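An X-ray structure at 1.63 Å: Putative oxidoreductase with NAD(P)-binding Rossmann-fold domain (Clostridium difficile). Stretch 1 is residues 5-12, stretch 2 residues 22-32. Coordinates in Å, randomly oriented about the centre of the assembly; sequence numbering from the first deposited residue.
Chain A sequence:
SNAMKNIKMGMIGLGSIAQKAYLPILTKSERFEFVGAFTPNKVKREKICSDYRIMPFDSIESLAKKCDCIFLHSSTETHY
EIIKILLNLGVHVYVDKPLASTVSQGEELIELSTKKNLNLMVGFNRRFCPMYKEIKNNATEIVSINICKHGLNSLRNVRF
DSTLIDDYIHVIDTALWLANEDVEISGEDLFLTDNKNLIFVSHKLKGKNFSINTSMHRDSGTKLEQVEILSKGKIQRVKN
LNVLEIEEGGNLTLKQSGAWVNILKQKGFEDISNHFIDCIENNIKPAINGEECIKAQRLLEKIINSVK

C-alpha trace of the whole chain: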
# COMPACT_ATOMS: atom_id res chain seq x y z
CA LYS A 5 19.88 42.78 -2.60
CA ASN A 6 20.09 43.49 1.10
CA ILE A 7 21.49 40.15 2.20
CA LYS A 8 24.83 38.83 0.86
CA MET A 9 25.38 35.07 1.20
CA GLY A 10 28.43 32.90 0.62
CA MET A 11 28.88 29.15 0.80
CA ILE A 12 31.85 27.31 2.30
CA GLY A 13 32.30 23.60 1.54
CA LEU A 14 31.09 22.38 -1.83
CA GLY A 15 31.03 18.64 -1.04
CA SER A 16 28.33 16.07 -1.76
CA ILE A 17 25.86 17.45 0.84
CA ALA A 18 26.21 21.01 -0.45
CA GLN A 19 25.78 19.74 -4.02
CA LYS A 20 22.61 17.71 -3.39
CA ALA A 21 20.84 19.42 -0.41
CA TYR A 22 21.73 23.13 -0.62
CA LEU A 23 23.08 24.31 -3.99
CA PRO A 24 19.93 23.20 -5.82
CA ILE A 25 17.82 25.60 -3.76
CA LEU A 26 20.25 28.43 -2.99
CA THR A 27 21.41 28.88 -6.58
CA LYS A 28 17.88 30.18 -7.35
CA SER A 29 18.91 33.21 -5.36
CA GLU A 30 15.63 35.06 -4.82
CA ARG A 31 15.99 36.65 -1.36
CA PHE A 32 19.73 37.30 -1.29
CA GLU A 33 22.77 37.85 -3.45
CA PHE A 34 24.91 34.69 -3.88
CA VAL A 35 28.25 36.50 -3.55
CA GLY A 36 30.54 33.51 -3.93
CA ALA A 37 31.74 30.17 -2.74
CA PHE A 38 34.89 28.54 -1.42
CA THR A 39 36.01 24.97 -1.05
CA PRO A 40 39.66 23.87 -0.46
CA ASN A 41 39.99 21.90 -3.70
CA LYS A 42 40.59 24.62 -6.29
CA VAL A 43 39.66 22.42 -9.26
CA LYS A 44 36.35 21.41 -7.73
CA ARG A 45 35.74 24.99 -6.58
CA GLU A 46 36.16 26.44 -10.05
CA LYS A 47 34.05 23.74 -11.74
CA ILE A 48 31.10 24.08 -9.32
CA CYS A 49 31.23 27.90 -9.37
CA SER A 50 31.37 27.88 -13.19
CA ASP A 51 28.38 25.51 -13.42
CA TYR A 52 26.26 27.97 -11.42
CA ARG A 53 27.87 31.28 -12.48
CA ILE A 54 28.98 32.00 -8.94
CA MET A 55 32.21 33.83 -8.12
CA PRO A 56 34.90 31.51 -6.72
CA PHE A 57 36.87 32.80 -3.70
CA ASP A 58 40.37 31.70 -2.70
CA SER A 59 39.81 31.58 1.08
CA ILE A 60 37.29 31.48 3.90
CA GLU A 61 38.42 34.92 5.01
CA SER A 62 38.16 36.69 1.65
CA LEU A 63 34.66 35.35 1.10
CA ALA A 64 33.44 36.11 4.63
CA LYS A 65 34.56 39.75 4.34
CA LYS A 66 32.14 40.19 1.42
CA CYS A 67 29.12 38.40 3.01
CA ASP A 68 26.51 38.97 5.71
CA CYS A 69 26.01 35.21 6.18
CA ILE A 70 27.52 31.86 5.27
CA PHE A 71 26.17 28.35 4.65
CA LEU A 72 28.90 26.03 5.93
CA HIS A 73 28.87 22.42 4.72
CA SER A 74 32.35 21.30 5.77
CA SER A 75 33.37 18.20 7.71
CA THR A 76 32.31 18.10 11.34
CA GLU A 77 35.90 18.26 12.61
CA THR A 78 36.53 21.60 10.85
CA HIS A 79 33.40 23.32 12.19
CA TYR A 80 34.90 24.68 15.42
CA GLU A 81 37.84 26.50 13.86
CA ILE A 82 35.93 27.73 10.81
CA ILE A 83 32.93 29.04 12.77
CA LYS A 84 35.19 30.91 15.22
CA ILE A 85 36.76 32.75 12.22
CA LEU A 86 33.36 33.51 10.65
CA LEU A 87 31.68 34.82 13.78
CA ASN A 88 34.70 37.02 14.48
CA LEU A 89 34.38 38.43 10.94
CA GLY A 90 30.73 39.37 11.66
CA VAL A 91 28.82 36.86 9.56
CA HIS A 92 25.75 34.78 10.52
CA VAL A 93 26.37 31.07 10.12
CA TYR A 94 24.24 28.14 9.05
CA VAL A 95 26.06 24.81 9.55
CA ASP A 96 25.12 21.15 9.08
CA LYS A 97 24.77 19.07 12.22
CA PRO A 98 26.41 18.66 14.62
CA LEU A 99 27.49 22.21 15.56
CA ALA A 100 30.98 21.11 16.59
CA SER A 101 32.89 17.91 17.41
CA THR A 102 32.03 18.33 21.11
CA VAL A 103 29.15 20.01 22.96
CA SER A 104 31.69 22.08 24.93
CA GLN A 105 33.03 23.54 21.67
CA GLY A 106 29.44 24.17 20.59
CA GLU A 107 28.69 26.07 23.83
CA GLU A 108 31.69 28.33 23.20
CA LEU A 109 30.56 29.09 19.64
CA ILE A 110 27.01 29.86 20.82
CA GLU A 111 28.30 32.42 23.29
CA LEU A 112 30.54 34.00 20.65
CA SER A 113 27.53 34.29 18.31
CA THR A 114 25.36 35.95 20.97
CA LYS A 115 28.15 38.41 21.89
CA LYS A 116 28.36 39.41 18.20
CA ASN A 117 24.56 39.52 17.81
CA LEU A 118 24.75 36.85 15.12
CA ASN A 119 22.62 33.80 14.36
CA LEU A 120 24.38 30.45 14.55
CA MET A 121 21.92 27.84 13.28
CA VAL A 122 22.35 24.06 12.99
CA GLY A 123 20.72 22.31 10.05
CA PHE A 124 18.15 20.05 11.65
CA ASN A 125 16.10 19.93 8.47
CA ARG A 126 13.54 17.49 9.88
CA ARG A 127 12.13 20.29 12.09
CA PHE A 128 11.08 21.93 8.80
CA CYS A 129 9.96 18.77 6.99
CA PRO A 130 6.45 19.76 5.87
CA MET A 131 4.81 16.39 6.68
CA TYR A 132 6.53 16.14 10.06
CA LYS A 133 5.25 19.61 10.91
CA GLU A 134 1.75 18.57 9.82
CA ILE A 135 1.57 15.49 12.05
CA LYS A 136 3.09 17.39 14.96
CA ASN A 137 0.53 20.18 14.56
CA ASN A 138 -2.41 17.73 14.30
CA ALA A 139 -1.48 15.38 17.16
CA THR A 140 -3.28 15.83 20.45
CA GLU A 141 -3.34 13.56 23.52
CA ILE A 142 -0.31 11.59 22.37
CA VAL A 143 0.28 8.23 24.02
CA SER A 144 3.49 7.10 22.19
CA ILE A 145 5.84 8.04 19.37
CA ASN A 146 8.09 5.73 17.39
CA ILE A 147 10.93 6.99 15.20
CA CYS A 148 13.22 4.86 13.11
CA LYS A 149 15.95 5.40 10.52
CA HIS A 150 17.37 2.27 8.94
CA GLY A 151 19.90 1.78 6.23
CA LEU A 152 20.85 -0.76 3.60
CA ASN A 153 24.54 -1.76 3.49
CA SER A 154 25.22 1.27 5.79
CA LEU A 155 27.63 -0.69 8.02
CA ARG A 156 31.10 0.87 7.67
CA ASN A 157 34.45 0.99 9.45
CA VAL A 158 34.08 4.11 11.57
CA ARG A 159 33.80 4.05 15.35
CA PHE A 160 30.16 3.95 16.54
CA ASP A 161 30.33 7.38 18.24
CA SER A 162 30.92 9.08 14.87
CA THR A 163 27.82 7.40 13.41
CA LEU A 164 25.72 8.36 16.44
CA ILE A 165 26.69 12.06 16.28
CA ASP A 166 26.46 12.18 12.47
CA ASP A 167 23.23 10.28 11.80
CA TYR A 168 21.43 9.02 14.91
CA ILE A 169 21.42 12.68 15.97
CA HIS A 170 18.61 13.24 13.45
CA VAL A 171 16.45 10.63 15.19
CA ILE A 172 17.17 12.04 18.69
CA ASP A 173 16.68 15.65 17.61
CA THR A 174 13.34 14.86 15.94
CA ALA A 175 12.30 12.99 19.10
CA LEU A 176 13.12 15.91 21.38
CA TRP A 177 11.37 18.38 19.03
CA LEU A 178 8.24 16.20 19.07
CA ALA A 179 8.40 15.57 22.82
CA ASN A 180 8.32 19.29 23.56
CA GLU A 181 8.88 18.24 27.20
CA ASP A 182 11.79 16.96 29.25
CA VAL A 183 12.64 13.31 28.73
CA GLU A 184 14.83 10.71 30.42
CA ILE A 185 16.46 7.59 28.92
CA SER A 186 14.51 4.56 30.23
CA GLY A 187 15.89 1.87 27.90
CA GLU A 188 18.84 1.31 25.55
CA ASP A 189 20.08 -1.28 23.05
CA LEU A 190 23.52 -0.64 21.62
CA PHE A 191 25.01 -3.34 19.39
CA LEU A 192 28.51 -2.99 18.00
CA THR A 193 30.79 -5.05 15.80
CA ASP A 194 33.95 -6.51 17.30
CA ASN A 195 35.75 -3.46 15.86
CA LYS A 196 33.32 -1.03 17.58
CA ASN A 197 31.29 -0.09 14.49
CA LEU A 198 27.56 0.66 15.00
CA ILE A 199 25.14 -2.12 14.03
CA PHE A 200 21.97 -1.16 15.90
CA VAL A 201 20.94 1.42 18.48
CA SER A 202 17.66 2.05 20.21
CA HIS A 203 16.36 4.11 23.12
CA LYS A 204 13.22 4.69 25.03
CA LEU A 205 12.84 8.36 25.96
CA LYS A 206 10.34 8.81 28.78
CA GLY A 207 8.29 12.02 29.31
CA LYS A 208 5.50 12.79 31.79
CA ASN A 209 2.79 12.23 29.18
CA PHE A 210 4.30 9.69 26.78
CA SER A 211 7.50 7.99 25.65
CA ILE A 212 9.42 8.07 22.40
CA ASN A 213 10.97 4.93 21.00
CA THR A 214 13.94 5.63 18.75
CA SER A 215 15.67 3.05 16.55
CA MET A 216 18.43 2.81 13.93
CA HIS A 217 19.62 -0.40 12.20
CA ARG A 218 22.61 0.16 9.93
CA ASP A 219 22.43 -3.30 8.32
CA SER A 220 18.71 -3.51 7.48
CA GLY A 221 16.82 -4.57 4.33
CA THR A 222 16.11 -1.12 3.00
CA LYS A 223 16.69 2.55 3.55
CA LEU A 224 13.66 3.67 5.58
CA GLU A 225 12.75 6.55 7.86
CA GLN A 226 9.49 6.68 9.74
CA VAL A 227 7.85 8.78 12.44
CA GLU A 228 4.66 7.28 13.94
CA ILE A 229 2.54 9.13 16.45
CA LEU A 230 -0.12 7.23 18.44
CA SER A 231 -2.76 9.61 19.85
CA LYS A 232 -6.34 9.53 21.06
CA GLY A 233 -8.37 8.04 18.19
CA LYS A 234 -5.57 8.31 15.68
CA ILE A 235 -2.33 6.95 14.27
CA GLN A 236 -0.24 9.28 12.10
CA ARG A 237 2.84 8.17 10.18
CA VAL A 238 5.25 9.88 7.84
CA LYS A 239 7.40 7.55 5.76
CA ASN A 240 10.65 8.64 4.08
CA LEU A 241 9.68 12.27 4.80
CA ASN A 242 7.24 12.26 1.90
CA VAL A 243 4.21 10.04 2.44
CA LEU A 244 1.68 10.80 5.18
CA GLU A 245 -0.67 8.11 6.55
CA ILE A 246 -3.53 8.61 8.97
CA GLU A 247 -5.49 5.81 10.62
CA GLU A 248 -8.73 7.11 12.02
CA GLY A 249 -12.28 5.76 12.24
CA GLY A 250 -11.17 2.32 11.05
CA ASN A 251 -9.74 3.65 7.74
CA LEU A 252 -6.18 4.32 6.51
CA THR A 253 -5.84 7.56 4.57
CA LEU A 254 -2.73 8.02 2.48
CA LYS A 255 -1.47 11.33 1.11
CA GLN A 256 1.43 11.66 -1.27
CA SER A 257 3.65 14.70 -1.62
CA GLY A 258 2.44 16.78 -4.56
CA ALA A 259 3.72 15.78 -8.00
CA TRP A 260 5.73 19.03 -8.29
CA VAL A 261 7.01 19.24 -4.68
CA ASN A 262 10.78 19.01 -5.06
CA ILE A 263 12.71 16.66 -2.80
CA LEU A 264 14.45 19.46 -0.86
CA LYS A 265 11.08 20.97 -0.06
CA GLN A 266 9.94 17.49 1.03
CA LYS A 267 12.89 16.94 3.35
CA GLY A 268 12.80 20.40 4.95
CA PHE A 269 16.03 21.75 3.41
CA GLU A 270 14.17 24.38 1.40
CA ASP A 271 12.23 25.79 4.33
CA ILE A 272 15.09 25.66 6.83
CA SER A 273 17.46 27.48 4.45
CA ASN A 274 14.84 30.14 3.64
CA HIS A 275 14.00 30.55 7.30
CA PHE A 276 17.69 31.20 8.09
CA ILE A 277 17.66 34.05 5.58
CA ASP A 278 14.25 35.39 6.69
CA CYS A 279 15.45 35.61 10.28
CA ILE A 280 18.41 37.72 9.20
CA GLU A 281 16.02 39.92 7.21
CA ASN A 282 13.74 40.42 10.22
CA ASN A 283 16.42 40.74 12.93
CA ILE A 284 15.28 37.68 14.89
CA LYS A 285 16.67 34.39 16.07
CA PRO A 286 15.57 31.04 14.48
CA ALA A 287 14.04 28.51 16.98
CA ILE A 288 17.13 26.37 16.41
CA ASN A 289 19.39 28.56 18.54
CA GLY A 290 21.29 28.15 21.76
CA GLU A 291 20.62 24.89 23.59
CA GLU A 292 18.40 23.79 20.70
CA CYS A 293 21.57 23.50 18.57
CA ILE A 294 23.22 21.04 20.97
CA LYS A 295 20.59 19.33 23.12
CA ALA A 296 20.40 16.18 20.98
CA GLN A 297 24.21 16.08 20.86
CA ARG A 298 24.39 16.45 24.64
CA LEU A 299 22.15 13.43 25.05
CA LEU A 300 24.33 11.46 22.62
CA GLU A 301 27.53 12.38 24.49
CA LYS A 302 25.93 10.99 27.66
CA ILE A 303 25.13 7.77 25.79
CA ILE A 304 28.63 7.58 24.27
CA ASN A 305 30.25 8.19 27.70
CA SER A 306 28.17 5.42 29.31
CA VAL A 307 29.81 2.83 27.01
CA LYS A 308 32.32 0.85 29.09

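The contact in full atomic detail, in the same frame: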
# COMPACT_ATOMS: atom_id res chain seq x y z
N LYS A 5 20.90 42.89 -3.69
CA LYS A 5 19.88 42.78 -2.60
C LYS A 5 20.51 43.05 -1.25
O LYS A 5 21.73 43.16 -1.13
CB LYS A 5 19.25 41.39 -2.61
CG LYS A 5 18.50 41.10 -3.89
CD LYS A 5 18.57 39.64 -4.21
CE LYS A 5 18.14 39.38 -5.63
NZ LYS A 5 18.58 38.01 -6.04
N ASN A 6 19.65 43.16 -0.24
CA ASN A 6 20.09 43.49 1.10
C ASN A 6 21.06 42.46 1.66
O ASN A 6 22.12 42.80 2.17
CB ASN A 6 18.86 43.62 2.02
CG ASN A 6 19.23 43.90 3.48
OD1 ASN A 6 18.69 43.27 4.41
ND2 ASN A 6 20.13 44.85 3.68
N ILE A 7 20.70 41.18 1.56
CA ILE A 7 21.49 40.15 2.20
C ILE A 7 22.48 39.49 1.22
O ILE A 7 22.10 39.04 0.16
CB ILE A 7 20.59 39.08 2.84
CG1 ILE A 7 19.73 39.71 3.95
CG2 ILE A 7 21.44 37.91 3.37
CD1 ILE A 7 18.68 38.79 4.50
N LYS A 8 23.75 39.44 1.64
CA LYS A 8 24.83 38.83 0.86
C LYS A 8 25.18 37.48 1.49
O LYS A 8 25.52 37.41 2.67
CB LYS A 8 26.06 39.74 0.86
CG LYS A 8 25.85 41.12 0.21
CD LYS A 8 27.15 41.94 0.12
CE LYS A 8 28.00 41.56 -1.11
NZ LYS A 8 29.45 42.01 -1.04
N MET A 9 25.10 36.42 0.70
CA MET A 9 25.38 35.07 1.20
C MET A 9 26.55 34.45 0.46
O MET A 9 26.70 34.63 -0.76
CB MET A 9 24.12 34.21 1.05
CG MET A 9 24.19 32.75 1.55
SD MET A 9 24.98 31.60 0.41
CE MET A 9 23.73 31.49 -0.86
N GLY A 10 27.36 33.69 1.20
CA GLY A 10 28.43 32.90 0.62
C GLY A 10 28.26 31.48 1.10
O GLY A 10 27.60 31.23 2.12
N MET A 11 28.89 30.55 0.41
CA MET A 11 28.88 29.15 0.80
C MET A 11 30.31 28.67 0.97
O MET A 11 31.16 28.95 0.13
CB MET A 11 28.18 28.29 -0.26
CG MET A 11 28.06 26.83 0.13
SD MET A 11 27.02 25.90 -1.03
CE MET A 11 25.41 26.55 -0.66
N ILE A 12 30.56 27.94 2.06
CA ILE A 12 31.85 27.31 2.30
C ILE A 12 31.65 25.80 2.40
O ILE A 12 30.86 25.32 3.22
CB ILE A 12 32.54 27.88 3.58
CG1 ILE A 12 32.94 29.33 3.34
CG2 ILE A 12 33.73 27.05 3.97
CD1 ILE A 12 33.44 30.06 4.60
N TYR A 22 21.72 21.67 -0.75
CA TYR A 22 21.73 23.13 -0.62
C TYR A 22 21.85 23.91 -1.91
O TYR A 22 21.00 24.78 -2.16
CB TYR A 22 22.79 23.57 0.39
CG TYR A 22 22.45 23.07 1.77
CD1 TYR A 22 21.52 23.73 2.55
CD2 TYR A 22 22.98 21.88 2.25
CE1 TYR A 22 21.18 23.27 3.83
CE2 TYR A 22 22.65 21.40 3.52
CZ TYR A 22 21.75 22.09 4.29
OH TYR A 22 21.41 21.63 5.56
N LEU A 23 22.87 23.61 -2.72
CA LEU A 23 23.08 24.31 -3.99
C LEU A 23 21.82 24.31 -4.85
O LEU A 23 21.45 25.37 -5.40
CB LEU A 23 24.31 23.77 -4.75
CG LEU A 23 25.64 24.29 -4.21
CD1 LEU A 23 26.83 23.49 -4.69
CD2 LEU A 23 25.80 25.80 -4.55
N PRO A 24 21.10 23.16 -4.94
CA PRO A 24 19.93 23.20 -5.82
C PRO A 24 18.87 24.22 -5.44
O PRO A 24 18.13 24.69 -6.30
CB PRO A 24 19.39 21.77 -5.75
CG PRO A 24 20.62 20.94 -5.48
CD PRO A 24 21.37 21.77 -4.48
N ILE A 25 18.79 24.58 -4.16
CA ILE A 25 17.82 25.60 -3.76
C ILE A 25 18.43 27.01 -3.71
O ILE A 25 17.80 27.99 -4.18
CB ILE A 25 17.10 25.23 -2.44
CG1 ILE A 25 18.09 24.81 -1.38
CG2 ILE A 25 16.11 24.13 -2.70
CD1 ILE A 25 17.47 24.12 -0.14
N LEU A 26 19.66 27.13 -3.21
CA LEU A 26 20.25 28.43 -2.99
C LEU A 26 20.73 29.10 -4.26
O LEU A 26 20.87 30.32 -4.29
CB LEU A 26 21.38 28.36 -1.95
CG LEU A 26 20.93 27.99 -0.54
CD1 LEU A 26 22.16 27.79 0.33
CD2 LEU A 26 19.97 29.07 0.05
N THR A 27 20.96 28.31 -5.32
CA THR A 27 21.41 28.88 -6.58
C THR A 27 20.29 29.58 -7.34
O THR A 27 20.58 30.27 -8.32
CB THR A 27 22.12 27.84 -7.46
OG1 THR A 27 21.25 26.73 -7.66
CG2 THR A 27 23.43 27.39 -6.80
N LYS A 28 19.03 29.38 -6.91
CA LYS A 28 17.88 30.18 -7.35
C LYS A 28 17.81 31.25 -6.25
O LYS A 28 17.10 31.11 -5.23
CB LYS A 28 16.61 29.35 -7.45
CG LYS A 28 15.44 30.13 -7.98
CD LYS A 28 14.20 29.28 -8.02
CE LYS A 28 13.06 30.05 -8.60
NZ LYS A 28 13.32 30.41 -10.01
N SER A 29 18.62 32.27 -6.43
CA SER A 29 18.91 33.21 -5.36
C SER A 29 17.93 34.36 -5.34
O SER A 29 18.23 35.44 -5.78
CB SER A 29 20.35 33.70 -5.53
OG SER A 29 21.25 32.59 -5.69
N GLU A 30 16.74 34.09 -4.80
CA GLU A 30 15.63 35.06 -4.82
C GLU A 30 15.67 36.13 -3.74
O GLU A 30 15.31 37.29 -3.99
CB GLU A 30 14.28 34.32 -4.72
CG GLU A 30 13.96 33.37 -5.85
CD GLU A 30 12.57 32.73 -5.71
OE1 GLU A 30 11.80 32.76 -6.69
OE2 GLU A 30 12.24 32.20 -4.63
N ARG A 31 16.07 35.75 -2.53
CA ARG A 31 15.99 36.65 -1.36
C ARG A 31 17.35 37.12 -0.86
O ARG A 31 17.46 37.66 0.26
CB ARG A 31 15.28 35.92 -0.25
CG ARG A 31 13.85 35.48 -0.58
CD ARG A 31 12.90 36.65 -0.74
NE ARG A 31 11.50 36.27 -0.52
CZ ARG A 31 10.73 35.61 -1.38
NH1 ARG A 31 11.20 35.19 -2.56
NH2 ARG A 31 9.47 35.33 -1.05
N PHE A 32 18.38 36.92 -1.66
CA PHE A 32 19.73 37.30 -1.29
C PHE A 32 20.59 37.32 -2.53
O PHE A 32 20.18 36.83 -3.60
CB PHE A 32 20.34 36.29 -0.28
CG PHE A 32 20.28 34.87 -0.76
CD1 PHE A 32 21.21 34.37 -1.66
CD2 PHE A 32 19.27 34.03 -0.32
CE1 PHE A 32 21.13 33.07 -2.12
CE2 PHE A 32 19.17 32.73 -0.78
CZ PHE A 32 20.10 32.25 -1.68
O HOH W 1 18.18 40.32 0.66

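The strand through Met 9 and Met 11 runs nearly antiparallel to the helix through Leu 23, with 163° between their N-to-C directions and a closest approach of 11.4 Å between axes. That gap is too wide for backbones to meet, so side chains must fill it. The two stretches converge toward the other end of the contact: the CA atoms of Met 11 and Leu 23 are 8.9 Å apart, whereas those of Ile 7 and Phe 32 are only 4.8 Å apart. Together the stretches bury 485 Å², and the residues that fill the space change with its width.

At the wide end the filler is Met 11. Its CA-to-CB bond points toward the helix, and chi1 and chi2 are both t (-176° and 172°), so the chain reaches out extended before chi3 (m, -70°) turns the methyl. The tip occupies a hollow lined by three helix residues: SD lies 3.7 Å from Leu 23 CD2, while CE lies 3.6 Å from Leu 26 CD1 and 4.1 Å from Tyr 22 CB. Leu 23 starts sideways, but its end comes nearer; Tyr 22 does the reverse, offering its CB while its end leads away. A long, unbranched, apolar side chain suits this place, since it spans the gap and ends in a slim group.

Two residues along the strand, Met 9 also points toward the second stretch, whereas Lys 8 between Ile 7 and Met 9 points away. Met 9 keeps chi1 t but folds at chi2 and chi3 (both m, -80° and -71°), which brings SD nearer its own CA than in Met 11, while the methyl reaches almost as far. Its CE meets both Leu 26 and Phe 32, 4.1 Å from Leu 26 CB and a close 3.3 Å from Phe 32 CE1, two atoms roughly at a right angle as seen from it. The approach to the ring is oblique; Met 9 SD stands 5.4 Å from the ring centroid, 32° off the normal. Leu 26, apolar and branched, thus touches both methionine methyls.

Phe 32 is the largest contributor by area, with 97 Å² covered. Its CA-to-CB bond runs sideways, and chi1 of 54° (p) carries the broad ring along the contact to Met 9. At the narrow end the backbones close up: Ile 7 O is 3.3 Å from Phe 32 CA, and the beta-branched Ile 7 supplies an apolar methyl, CG2, that packs 4.1 Å from Phe 32 CB. Phe 32 N is buried here without a partner in the model. Water 1 bridges nearby, accepting from Ile 7 N at 2.8 Å and donating to Arg 31 O at 2.8 Å.

Lys 5 closes the exposed end. Its aliphatic chain passes over the 29-32 turn, with CE 3.9 Å from Glu 30 O. Its ammonium donates two hydrogen bonds, from NZ to Ser 29 O (2.6 Å) and from NZ to Phe 32 O (3.1 Å). The turn is itself braced by Ser 29 OG, which donates to Leu 26 O at 2.7 Å. Lysine suits this exposed position: its methylenes cover backbone, and its charged tip satisfies two carbonyls.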